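Local coordinates for exoribonuclease II, mitochondrial (Candida glabrata, PDB 6F3H), which degrades RNA in the 3'-to-5' direction as the nuclease component of the mitochondrial RNA degradosome mtEXO, at residues A[325-330]-A[341-346]; A[521-526]-A[543-548]; A[721-724]-A[730-733]; A[150-155]-A[229-234]. The protein carries 1 engineered substitution. All coordinates share one frame; numbering follows the deposited sequence.

How the contacts relate
The four contacts lie apart and share no helix or strand. Contact 4 is the buried one: an indole from an edge strand is driven against a long helix, and apolar atoms do most of the touching. Contacts 1 and 3 are partly buried, and each joins a loop to the helix that follows it, but by different chemistry: a phenol-carboxylate hydrogen bond in contact 1, an aromatic pair in contact 3. Contact 2, at the surface of the RNB domain, sets a proline against a glutamine amide, with no hydrogen bond across it. Contacts 3 and 4 are the closest pair, their centres about 27 Å apart; the centres of contacts 1 and 2 are about 57 Å apart.

Contact 1 of 4, residues A[325-330]-A[341-346]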
loop_
_atom_site.group_PDB
_atom_site.type_symbol
_atom_site.label_atom_id
_atom_site.label_comp_id
_atom_site.label_asym_id
_atom_site.label_seq_id
_atom_site.Cartn_x
_atom_site.Cartn_y
_atom_site.Cartn_z
ATOM N N ASP A 325 -22.095 -30.983 -11.630
ATOM C CA ASP A 325 -22.083 -32.081 -10.665
ATOM C C ASP A 325 -21.024 -31.891 -9.602
ATOM O O ASP A 325 -21.316 -31.890 -8.403
ATOM C CB ASP A 325 -21.845 -33.404 -11.377
ATOM C CG ASP A 325 -22.914 -33.711 -12.367
ATOM O OD1 ASP A 325 -23.089 -32.911 -13.300
ATOM O OD2 ASP A 325 -23.588 -34.746 -12.206
HETATM N N MSE A 326 -19.783 -31.768 -10.023
HETATM C CA MSE A 326 -18.686 -31.706 -9.088
HETATM C C MSE A 326 -18.852 -30.577 -8.103
HETATM O O MSE A 326 -18.602 -30.726 -6.915
HETATM C CB MSE A 326 -17.406 -31.524 -9.850
HETATM C CG MSE A 326 -17.205 -32.610 -10.845
HETATM SE SE MSE A 326 -15.579 -32.183 -11.756
HETATM C CE MSE A 326 -16.358 -31.218 -13.258
ATOM N N TYR A 327 -19.272 -29.433 -8.620
ATOM C CA TYR A 327 -19.263 -28.192 -7.870
ATOM C C TYR A 327 -20.583 -27.908 -7.208
ATOM O O TYR A 327 -20.768 -26.812 -6.683
ATOM C CB TYR A 327 -18.923 -27.035 -8.791
ATOM C CG TYR A 327 -17.574 -27.158 -9.437
ATOM C CD1 TYR A 327 -16.414 -26.955 -8.710
ATOM C CD2 TYR A 327 -17.452 -27.500 -10.772
ATOM C CE1 TYR A 327 -15.166 -27.070 -9.303
ATOM C CE2 TYR A 327 -16.205 -27.617 -11.374
ATOM C CZ TYR A 327 -15.068 -27.402 -10.634
ATOM O OH TYR A 327 -13.824 -27.517 -11.213
ATOM N N ARG A 328 -21.502 -28.863 -7.210
ATOM C CA ARG A 328 -22.896 -28.496 -7.020
ATOM C C ARG A 328 -23.194 -28.041 -5.596
ATOM O O ARG A 328 -23.924 -27.060 -5.403
ATOM C CB ARG A 328 -23.783 -29.668 -7.423
ATOM C CG ARG A 328 -25.249 -29.415 -7.202
ATOM C CD ARG A 328 -26.142 -30.545 -7.735
ATOM N NE ARG A 328 -26.054 -30.762 -9.176
ATOM C CZ ARG A 328 -25.512 -31.841 -9.726
ATOM N NH1 ARG A 328 -24.983 -32.790 -8.960
ATOM N NH2 ARG A 328 -25.484 -31.966 -11.044
ATOM N N ASP A 329 -22.626 -28.701 -4.591
ATOM C CA ASP A 329 -23.026 -28.466 -3.207
ATOM C C ASP A 329 -22.136 -27.480 -2.452
ATOM O O ASP A 329 -22.335 -27.306 -1.246
ATOM C CB ASP A 329 -23.092 -29.786 -2.444
ATOM N N GLN A 330 -21.165 -26.845 -3.113
ATOM C CA GLN A 330 -20.049 -26.177 -2.450
ATOM C C GLN A 330 -20.181 -24.658 -2.445
ATOM O O GLN A 330 -20.723 -24.061 -3.379
ATOM C CB GLN A 330 -18.764 -26.571 -3.150
ATOM C CG GLN A 330 -18.860 -27.961 -3.716
ATOM C CD GLN A 330 -17.514 -28.556 -4.004
ATOM O OE1 GLN A 330 -16.517 -28.198 -3.366
ATOM N NE2 GLN A 330 -17.468 -29.492 -4.950
ATOM N N LEU A 341 -12.730 -22.244 -13.899
ATOM C CA LEU A 341 -12.154 -21.512 -15.008
ATOM C C LEU A 341 -10.891 -22.196 -15.491
ATOM O O LEU A 341 -10.663 -22.324 -16.697
ATOM C CB LEU A 341 -11.869 -20.095 -14.558
ATOM C CG LEU A 341 -11.373 -19.183 -15.646
ATOM C CD1 LEU A 341 -12.099 -19.400 -16.941
ATOM C CD2 LEU A 341 -11.571 -17.821 -15.157
ATOM N N VAL A 342 -10.072 -22.668 -14.559
ATOM C CA VAL A 342 -8.909 -23.451 -14.941
ATOM C C VAL A 342 -9.351 -24.667 -15.731
ATOM O O VAL A 342 -8.753 -25.031 -16.745
ATOM C CB VAL A 342 -8.122 -23.871 -13.688
ATOM C CG1 VAL A 342 -7.347 -25.154 -13.939
ATOM C CG2 VAL A 342 -7.203 -22.763 -13.216
ATOM N N GLU A 343 -10.433 -25.280 -15.306
ATOM C CA GLU A 343 -10.841 -26.532 -15.903
ATOM C C GLU A 343 -11.330 -26.349 -17.328
ATOM O O GLU A 343 -11.285 -27.287 -18.124
ATOM C CB GLU A 343 -11.913 -27.152 -15.034
ATOM C CG GLU A 343 -12.294 -28.495 -15.460
ATOM C CD GLU A 343 -13.228 -29.125 -14.473
ATOM O OE1 GLU A 343 -12.994 -28.947 -13.257
ATOM O OE2 GLU A 343 -14.200 -29.781 -14.906
ATOM N N ILE A 344 -11.812 -25.166 -17.669
ATOM C CA ILE A 344 -12.414 -24.929 -18.968
ATOM C C ILE A 344 -11.557 -24.012 -19.835
ATOM O O ILE A 344 -12.064 -23.436 -20.794
ATOM C CB ILE A 344 -13.818 -24.355 -18.801
ATOM C CG1 ILE A 344 -13.695 -23.073 -17.985
ATOM C CG2 ILE A 344 -14.699 -25.367 -18.110
ATOM C CD1 ILE A 344 -14.854 -22.158 -18.126
ATOM N N SER A 345 -10.264 -23.909 -19.550
ATOM C CA SER A 345 -9.320 -23.060 -20.262
ATOM C C SER A 345 -8.085 -23.876 -20.614
ATOM O O SER A 345 -7.808 -24.900 -19.977
ATOM C CB SER A 345 -8.914 -21.836 -19.421
ATOM O OG SER A 345 -10.034 -21.121 -18.932
ATOM N N PRO A 346 -7.333 -23.475 -21.644
ATOM C CA PRO A 346 -6.310 -24.381 -22.169
ATOM C C PRO A 346 -5.192 -24.534 -21.158
ATOM O O PRO A 346 -4.883 -23.608 -20.404
ATOM C CB PRO A 346 -5.817 -23.679 -23.440
ATOM C CG PRO A 346 -6.800 -22.602 -23.720
ATOM C CD PRO A 346 -7.364 -22.207 -22.395
#
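The phenol of Tyr327 donates a hydrogen bond to one carboxylate oxygen of Glu343, with OH 2.6 Å from OE1. The donor arrives from above the carboxylate plane, 38° out of it, while OE1 lies at the edge of the phenol ring. Glu343 reaches across because its CG stands anti to the backbone N (chi1 -174°) and the chain runs on extended, approaching from the last turn of helix 334-343 in the opposite direction to the tyrosine, ring and carboxylate planes 35° apart. The other oxygen, OE2, faces the methyl end of selenomethionine Met326, which is poorly ordered, so that approach is only approximate.

Two overlapping type I turns, Asp325 to Arg328 and Tyr327 to Gln330, shape the loop backbone, and Gln330 NE2 bonds to Met326 O at 2.6 Å. Where the helix ends, Leu341 O accepts from Ile344 N and Ser345 OG, one from each side of the carbonyl plane. The Tyr327 ring also packs on Leu336, Lys339 and Leu340, and Glu343 touches Tyr285. A neutral phenol donating to a carboxylate would probably stabilise the charged form of Glu343, and the bond ties the loop to the end of the helix it leads into.

Contact 2 of 4, residues A[521-526]-A[543-548]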
loop_
_atom_site.group_PDB
_atom_site.type_symbol
_atom_site.label_atom_id
_atom_site.label_comp_id
_atom_site.label_asym_id
_atom_site.label_seq_id
_atom_site.Cartn_x
_atom_site.Cartn_y
_atom_site.Cartn_z
ATOM N N ASN A 521 33.268 4.530 -10.297
ATOM C CA ASN A 521 33.956 3.370 -9.758
ATOM C C ASN A 521 32.984 2.659 -8.842
ATOM O O ASN A 521 32.776 3.080 -7.707
ATOM C CB ASN A 521 35.215 3.783 -9.015
ATOM C CG ASN A 521 35.994 2.594 -8.480
ATOM O OD1 ASN A 521 35.859 1.465 -8.973
ATOM N ND2 ASN A 521 36.811 2.842 -7.463
ATOM N N PHE A 522 32.419 1.556 -9.327
ATOM C CA PHE A 522 31.405 0.777 -8.604
ATOM C C PHE A 522 31.921 -0.624 -8.291
ATOM O O PHE A 522 31.830 -1.522 -9.146
ATOM C CB PHE A 522 30.116 0.641 -9.414
ATOM C CG PHE A 522 29.379 1.920 -9.682
ATOM C CD1 PHE A 522 28.826 2.674 -8.652
ATOM C CD2 PHE A 522 29.188 2.332 -10.998
ATOM C CE1 PHE A 522 28.127 3.836 -8.938
ATOM C CE2 PHE A 522 28.496 3.478 -11.279
ATOM C CZ PHE A 522 27.959 4.227 -10.248
ATOM N N PRO A 523 32.419 -0.880 -7.080
ATOM C CA PRO A 523 32.730 -2.260 -6.674
ATOM C C PRO A 523 31.514 -3.204 -6.712
ATOM O O PRO A 523 30.403 -2.847 -6.298
ATOM C CB PRO A 523 33.262 -2.079 -5.250
ATOM C CG PRO A 523 33.856 -0.719 -5.268
ATOM C CD PRO A 523 32.952 0.106 -6.122
ATOM N N LYS A 524 31.736 -4.424 -7.230
ATOM C CA LYS A 524 30.682 -5.434 -7.348
ATOM C C LYS A 524 30.377 -6.068 -5.997
ATOM O O LYS A 524 31.218 -6.781 -5.441
ATOM C CB LYS A 524 31.088 -6.515 -8.344
ATOM N N VAL A 525 29.147 -5.881 -5.509
ATOM C CA VAL A 525 28.815 -6.220 -4.130
ATOM C C VAL A 525 27.363 -6.644 -4.033
ATOM O O VAL A 525 26.488 -6.139 -4.740
ATOM C CB VAL A 525 29.078 -5.047 -3.160
ATOM C CG1 VAL A 525 30.518 -5.009 -2.803
ATOM C CG2 VAL A 525 28.640 -3.725 -3.784
ATOM N N THR A 526 27.120 -7.550 -3.102
ATOM C CA THR A 526 25.807 -8.031 -2.750
ATOM C C THR A 526 25.753 -8.065 -1.235
ATOM O O THR A 526 26.789 -8.073 -0.571
ATOM C CB THR A 526 25.567 -9.423 -3.319
ATOM O OG1 THR A 526 26.542 -10.314 -2.767
ATOM C CG2 THR A 526 25.716 -9.404 -4.814
ATOM N N SER A 543 42.133 -4.417 0.036
ATOM C CA SER A 543 42.120 -4.160 1.464
ATOM C C SER A 543 41.636 -2.753 1.768
ATOM O O SER A 543 41.042 -2.522 2.827
ATOM C CB SER A 543 43.518 -4.360 2.041
ATOM O OG SER A 543 44.218 -3.118 2.099
ATOM N N LYS A 544 41.852 -1.803 0.854
ATOM C CA LYS A 544 41.378 -0.451 1.121
ATOM C C LYS A 544 39.857 -0.424 1.097
ATOM O O LYS A 544 39.220 0.166 1.981
ATOM C CB LYS A 544 41.997 0.540 0.122
ATOM C CG LYS A 544 43.356 1.091 0.619
ATOM C CD LYS A 544 44.042 2.158 -0.261
ATOM C CE LYS A 544 45.371 2.599 0.397
ATOM N NZ LYS A 544 46.035 3.810 -0.185
ATOM N N GLN A 545 39.265 -1.107 0.114
ATOM C CA GLN A 545 37.818 -1.189 0.026
ATOM C C GLN A 545 37.248 -1.980 1.198
ATOM O O GLN A 545 36.370 -1.491 1.918
ATOM C CB GLN A 545 37.412 -1.797 -1.323
ATOM C CG GLN A 545 37.536 -0.794 -2.512
ATOM C CD GLN A 545 37.317 -1.415 -3.907
ATOM O OE1 GLN A 545 37.015 -2.591 -4.031
ATOM N NE2 GLN A 545 37.490 -0.612 -4.954
ATOM N N LYS A 546 37.780 -3.180 1.440
ATOM C CA LYS A 546 37.309 -3.987 2.561
ATOM C C LYS A 546 37.299 -3.190 3.863
ATOM O O LYS A 546 36.375 -3.327 4.672
ATOM C CB LYS A 546 38.154 -5.255 2.686
ATOM C CG LYS A 546 38.028 -5.963 4.027
ATOM C CD LYS A 546 38.587 -7.394 3.984
ATOM C CE LYS A 546 38.622 -8.022 5.391
ATOM N NZ LYS A 546 38.948 -9.488 5.426
ATOM N N LYS A 547 38.286 -2.319 4.076
ATOM C CA LYS A 547 38.252 -1.574 5.332
ATOM C C LYS A 547 37.204 -0.463 5.316
ATOM O O LYS A 547 36.673 -0.123 6.374
ATOM C CB LYS A 547 39.648 -1.053 5.708
ATOM C CG LYS A 547 39.686 -0.003 6.863
ATOM C CD LYS A 547 39.183 -0.451 8.264
ATOM C CE LYS A 547 39.768 -1.787 8.772
ATOM N NZ LYS A 547 39.158 -2.136 10.108
ATOM N N GLN A 548 36.821 0.065 4.154
ATOM C CA GLN A 548 35.767 1.069 4.194
ATOM C C GLN A 548 34.455 0.450 4.663
ATOM O O GLN A 548 33.686 1.072 5.411
ATOM C CB GLN A 548 35.597 1.703 2.825
ATOM C CG GLN A 548 36.736 2.585 2.378
ATOM C CD GLN A 548 36.757 2.778 0.878
ATOM O OE1 GLN A 548 37.013 1.839 0.130
ATOM N NE2 GLN A 548 36.435 3.992 0.426
#
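Within the RNB domain, the loop that leads from strand 505-519 to helix 527-534 meets the first turn of helix 543-567 through Pro523 and Gln545. The loop finishes in an N-cap: Thr526 OG1 accepts a hydrogen bond from Lys529 N at the start of helix 527-534. Pro523 is the nearest loop residue to the second helix, its CA 8.5 Å from that of Gln545.

Gln545 leaves the helix with CG anti to its carbonyl carbon (chi1 -76°) and then runs extended, which carries the amide out to the proline ring. CG of Pro523 is 3.6 Å from NE2, 3.8 Å from CD and 3.9 Å from OE1 of Gln545; such nearly equal distances place the ring carbon over the flat of the amide rather than at its rim. The two side chains cross obliquely and no hydrogen bond joins the segments, so this is van der Waals contact on a partly exposed surface.

Asn521 approaches from the same loop, but its ND2 is spent on the carbonyl oxygen of Asp394, and its backbone bonds to Val397. Helix 543-567 is tied elsewhere by Gln548, whose NE2 bonds to Ile414 O. The Pro523 side chain is about 13 Å from the bound magnesium ion. Between the amide nitrogens, Asn521 ND2 and Gln545 NE2, the gap is 4.3 Å.

Contact 3 of 4, residues A[721-724]-A[730-733]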
loop_
_atom_site.group_PDB
_atom_site.type_symbol
_atom_site.label_atom_id
_atom_site.label_comp_id
_atom_site.label_asym_id
_atom_site.label_seq_id
_atom_site.Cartn_x
_atom_site.Cartn_y
_atom_site.Cartn_z
ATOM N N LEU A 721 10.646 26.709 -7.944
ATOM C CA LEU A 721 10.386 25.322 -7.599
ATOM C C LEU A 721 9.326 24.713 -8.500
ATOM O O LEU A 721 8.470 25.403 -9.058
ATOM C CB LEU A 721 9.951 25.207 -6.147
ATOM C CG LEU A 721 11.116 25.326 -5.183
ATOM C CD1 LEU A 721 10.680 24.951 -3.783
ATOM C CD2 LEU A 721 12.273 24.432 -5.670
ATOM N N CYS A 722 9.381 23.389 -8.610
ATOM C CA CYS A 722 8.494 22.668 -9.515
ATOM C C CYS A 722 7.057 22.642 -8.997
ATOM O O CYS A 722 6.100 22.812 -9.765
ATOM C CB CYS A 722 9.027 21.247 -9.700
ATOM S SG CYS A 722 8.727 20.501 -11.305
ATOM N N PHE A 723 6.888 22.444 -7.701
ATOM C CA PHE A 723 5.585 22.253 -7.099
ATOM C C PHE A 723 5.374 23.304 -6.036
ATOM O O PHE A 723 6.223 23.464 -5.155
ATOM C CB PHE A 723 5.466 20.890 -6.431
ATOM C CG PHE A 723 5.713 19.732 -7.342
ATOM C CD1 PHE A 723 6.986 19.238 -7.533
ATOM C CD2 PHE A 723 4.662 19.102 -7.982
ATOM C CE1 PHE A 723 7.212 18.147 -8.366
ATOM C CE2 PHE A 723 4.883 18.017 -8.815
ATOM C CZ PHE A 723 6.161 17.542 -9.004
ATOM N N LYS A 724 4.271 24.039 -6.144
ATOM C CA LYS A 724 3.767 24.768 -4.990
ATOM C C LYS A 724 3.154 23.761 -4.013
ATOM O O LYS A 724 2.909 22.608 -4.366
ATOM C CB LYS A 724 2.748 25.833 -5.419
ATOM C CG LYS A 724 3.237 26.741 -6.551
ATOM C CD LYS A 724 2.445 28.048 -6.646
ATOM C CE LYS A 724 3.045 29.161 -5.789
ATOM N NZ LYS A 724 2.688 29.007 -4.354
ATOM N N GLN A 730 -2.723 17.101 -3.617
ATOM C CA GLN A 730 -3.362 16.272 -4.631
ATOM C C GLN A 730 -2.538 15.020 -4.927
ATOM O O GLN A 730 -3.082 13.919 -5.068
ATOM C CB GLN A 730 -3.561 17.105 -5.894
ATOM C CG GLN A 730 -3.575 16.285 -7.168
ATOM C CD GLN A 730 -3.411 17.131 -8.428
ATOM O OE1 GLN A 730 -3.439 18.366 -8.375
ATOM N NE2 GLN A 730 -3.241 16.462 -9.574
ATOM N N TYR A 731 -1.216 15.164 -5.018
ATOM C CA TYR A 731 -0.394 14.010 -5.350
ATOM C C TYR A 731 -0.261 13.063 -4.173
ATOM O O TYR A 731 -0.343 11.844 -4.339
ATOM C CB TYR A 731 0.975 14.462 -5.797
ATOM C CG TYR A 731 1.033 14.851 -7.236
ATOM C CD1 TYR A 731 1.217 13.890 -8.214
ATOM C CD2 TYR A 731 0.914 16.174 -7.629
ATOM C CE1 TYR A 731 1.280 14.231 -9.557
ATOM C CE2 TYR A 731 0.977 16.530 -8.967
ATOM C CZ TYR A 731 1.160 15.556 -9.927
ATOM O OH TYR A 731 1.218 15.912 -11.256
ATOM N N VAL A 732 -0.097 13.600 -2.970
ATOM C CA VAL A 732 0.016 12.735 -1.805
ATOM C C VAL A 732 -1.216 11.864 -1.688
ATOM O O VAL A 732 -1.139 10.691 -1.311
ATOM C CB VAL A 732 0.224 13.571 -0.539
ATOM C CG1 VAL A 732 0.239 12.681 0.672
ATOM C CG2 VAL A 732 1.519 14.328 -0.642
ATOM N N TRP A 733 -2.374 12.421 -2.009
ATOM C CA TRP A 733 -3.551 11.579 -2.036
ATOM C C TRP A 733 -3.421 10.522 -3.110
ATOM O O TRP A 733 -3.691 9.347 -2.857
ATOM C CB TRP A 733 -4.793 12.414 -2.253
ATOM C CG TRP A 733 -5.166 13.095 -1.025
ATOM C CD1 TRP A 733 -4.851 14.363 -0.661
ATOM C CD2 TRP A 733 -5.898 12.530 0.065
ATOM N NE1 TRP A 733 -5.368 14.642 0.580
ATOM C CE2 TRP A 733 -6.017 13.529 1.050
ATOM C CE3 TRP A 733 -6.483 11.283 0.296
ATOM C CZ2 TRP A 733 -6.694 13.319 2.254
ATOM C CZ3 TRP A 733 -7.153 11.077 1.491
ATOM C CH2 TRP A 733 -7.252 12.089 2.454
#
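The rings of Phe723 and Tyr731 form an offset edge-to-face pair, in which the phenylalanine turns an edge toward a face of the tyrosine. Their planes stand 83° apart and their centroids 5.9 Å. The closest atoms are CE2 of Phe723 and CE2 of Tyr731, at 4.2 Å. The Tyr731 atom lies near the plane of the Phe723 ring, at its edge, whereas the Phe723 atom reaches the tyrosine ring obliquely. From there Phe723 CE2 is also 4.5 Å from Tyr731 CD2 and 4.6 Å from Tyr731 CZ, so the phenylalanine corner sits nearest the CD2-CE2-CZ side of the tyrosine ring.

Each CG stands beside its own backbone N, anti to the carbonyl carbon, which sends both rings into the gap between the backbones, and the two side chains cross at about a right angle. The backbones stay well apart, 10.3 Å between the CA atoms of these residues, and the rings alone span that distance. No hydrogen bond links the segments; the attraction is that of aromatic C-H toward a pi face, together with dispersion, over a small interface of 55 Å² counted on both sides.

Phe723 belongs to the loop between helix 703-716 and helix 725-761, and Tyr731 to the second turn of the latter, so the pair lays the loop back along the helix it introduces. Phe723 also touches Gln711 of helix 703-716 and Ile446 of a loop. Leu721 rests on Gln711 and Arg714 of that helix and on Ile628 and Pro629, while Val732 meets Val631.

Contact 4 of 4, residues A[150-155]-A[229-234]; sequences KKLELI and NLWGSV
Leu152 comes first along helix 123-159, and it meets Trp231 with both backbone and side chain. Its carbonyl oxygen lies in the plane of the indole at the ring edge, with Leu152 O 3.4 Å from Trp231 CZ2. The side chain reaches the same atom: Leu152 CD2 is 3.7 Å from CZ2 of Trp231, the leucine branch slanting past the indole edge. One helical turn on, Ile155 holds CG1 between its backbone N and carbonyl carbon (chi1 52°), which, with chi2 at 81°, brings CD1 to the neighbouring ring atom, 3.6 Å from Trp231 CH2. Ile155 also packs on Leu173 and Ile176 of helix 170-178.

Trp231 lies on strand 231-237, an outer strand of a three-stranded antiparallel sheet whose middle strand is 242-248, so the indole bridges the sheet and the long helix. It enters by its six-membered ring, with the benzo edge toward the helix. Its NE1 is satisfied by Gln225 OE1, and the ring of His156, next along the helix after Ile155, makes an edge-to-face pair with it. Val246 and Val248 of strand 242-248 and Val222 of helix 212-226 also touch the indole, whose CH2 is 4.0 Å from Leu152 CD2.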
loop_
_atom_site.group_PDB
_atom_site.type_symbol
_atom_site.label_atom_id
_atom_site.label_comp_id
_atom_site.label_asym_id
_atom_site.label_seq_id
_atom_site.Cartn_x
_atom_site.Cartn_y
_atom_site.Cartn_z
ATOM N N LYS A 150 -28.335 11.003 -8.379
ATOM C CA LYS A 150 -28.483 11.627 -9.676
ATOM C C LYS A 150 -27.173 12.267 -10.112
ATOM O O LYS A 150 -26.746 12.095 -11.257
ATOM C CB LYS A 150 -29.629 12.637 -9.626
ATOM N N LYS A 151 -26.474 12.950 -9.213
ATOM C CA LYS A 151 -25.194 13.522 -9.622
ATOM C C LYS A 151 -24.205 12.426 -9.992
ATOM O O LYS A 151 -23.558 12.494 -11.042
ATOM C CB LYS A 151 -24.632 14.395 -8.502
ATOM C CG LYS A 151 -25.593 15.482 -8.003
ATOM C CD LYS A 151 -25.052 16.225 -6.781
ATOM C CE LYS A 151 -25.831 17.509 -6.497
ATOM N NZ LYS A 151 -25.447 18.175 -5.208
ATOM N N LEU A 152 -24.122 11.381 -9.156
ATOM C CA LEU A 152 -23.204 10.270 -9.381
ATOM C C LEU A 152 -23.370 9.675 -10.762
ATOM O O LEU A 152 -22.394 9.469 -11.484
ATOM C CB LEU A 152 -23.418 9.189 -8.322
ATOM C CG LEU A 152 -22.738 9.553 -7.010
ATOM C CD1 LEU A 152 -23.049 8.647 -5.857
ATOM C CD2 LEU A 152 -21.300 9.526 -7.284
ATOM N N GLU A 153 -24.603 9.392 -11.152
ATOM C CA GLU A 153 -24.807 8.905 -12.507
ATOM C C GLU A 153 -24.299 9.929 -13.514
ATOM O O GLU A 153 -23.729 9.575 -14.554
ATOM C CB GLU A 153 -26.289 8.596 -12.739
ATOM N N LEU A 154 -24.451 11.211 -13.196
ATOM C CA LEU A 154 -24.107 12.247 -14.159
ATOM C C LEU A 154 -22.603 12.393 -14.295
ATOM O O LEU A 154 -22.039 12.181 -15.373
ATOM C CB LEU A 154 -24.735 13.574 -13.745
ATOM C CG LEU A 154 -24.433 14.758 -14.673
ATOM C CD1 LEU A 154 -24.412 14.398 -16.164
ATOM C CD2 LEU A 154 -25.471 15.821 -14.431
ATOM N N ILE A 155 -21.932 12.773 -13.208
ATOM C CA ILE A 155 -20.509 12.971 -13.344
ATOM C C ILE A 155 -19.820 11.673 -13.635
ATOM O O ILE A 155 -18.712 11.692 -14.164
ATOM C CB ILE A 155 -19.939 13.645 -12.100
ATOM C CG1 ILE A 155 -20.357 12.893 -10.843
ATOM C CG2 ILE A 155 -20.465 15.003 -12.018
ATOM C CD1 ILE A 155 -19.564 11.681 -10.510
ATOM N N ASN A 229 -22.017 -1.890 -11.314
ATOM C CA ASN A 229 -20.709 -1.955 -11.950
ATOM C C ASN A 229 -20.338 -0.616 -12.546
ATOM O O ASN A 229 -19.768 -0.522 -13.634
ATOM C CB ASN A 229 -20.645 -3.062 -12.989
ATOM C CG ASN A 229 -20.990 -4.401 -12.402
ATOM O OD1 ASN A 229 -22.014 -5.010 -12.748
ATOM N ND2 ASN A 229 -20.140 -4.870 -11.479
ATOM N N LEU A 230 -20.656 0.428 -11.808
ATOM C CA LEU A 230 -20.314 1.774 -12.223
ATOM C C LEU A 230 -19.081 2.310 -11.508
ATOM O O LEU A 230 -18.387 3.176 -12.047
ATOM C CB LEU A 230 -21.501 2.703 -11.964
ATOM C CG LEU A 230 -22.806 2.390 -12.668
ATOM C CD1 LEU A 230 -23.886 3.286 -12.099
ATOM C CD2 LEU A 230 -22.629 2.605 -14.161
ATOM N N TRP A 231 -18.792 1.793 -10.319
ATOM C CA TRP A 231 -17.646 2.198 -9.532
ATOM C C TRP A 231 -16.999 0.943 -8.972
ATOM O O TRP A 231 -17.664 -0.068 -8.736
ATOM C CB TRP A 231 -18.063 3.149 -8.397
ATOM C CG TRP A 231 -19.049 4.202 -8.826
ATOM C CD1 TRP A 231 -20.396 4.074 -8.888
ATOM C CD2 TRP A 231 -18.755 5.536 -9.261
ATOM N NE1 TRP A 231 -20.973 5.243 -9.348
ATOM C CE2 TRP A 231 -19.984 6.154 -9.584
ATOM C CE3 TRP A 231 -17.573 6.266 -9.415
ATOM C CZ2 TRP A 231 -20.067 7.462 -10.045
ATOM C CZ3 TRP A 231 -17.656 7.559 -9.872
ATOM C CH2 TRP A 231 -18.900 8.148 -10.181
ATOM N N GLY A 232 -15.705 1.019 -8.719
ATOM C CA GLY A 232 -14.997 -0.071 -8.103
ATOM C C GLY A 232 -15.102 0.033 -6.601
ATOM O O GLY A 232 -15.944 0.742 -6.055
ATOM N N SER A 233 -14.269 -0.738 -5.922
ATOM C CA SER A 233 -14.234 -0.668 -4.476
ATOM C C SER A 233 -13.693 0.671 -4.023
ATOM O O SER A 233 -12.813 1.282 -4.656
ATOM C CB SER A 233 -13.373 -1.777 -3.883
ATOM O OG SER A 233 -13.802 -3.046 -4.319
ATOM N N VAL A 234 -14.200 1.078 -2.876
ATOM C CA VAL A 234 -13.718 2.234 -2.148
ATOM C C VAL A 234 -12.621 1.757 -1.206
ATOM O O VAL A 234 -12.853 0.917 -0.336
ATOM C CB VAL A 234 -14.868 2.879 -1.368
ATOM C CG1 VAL A 234 -14.343 3.898 -0.400
ATOM C CG2 VAL A 234 -15.866 3.469 -2.325
#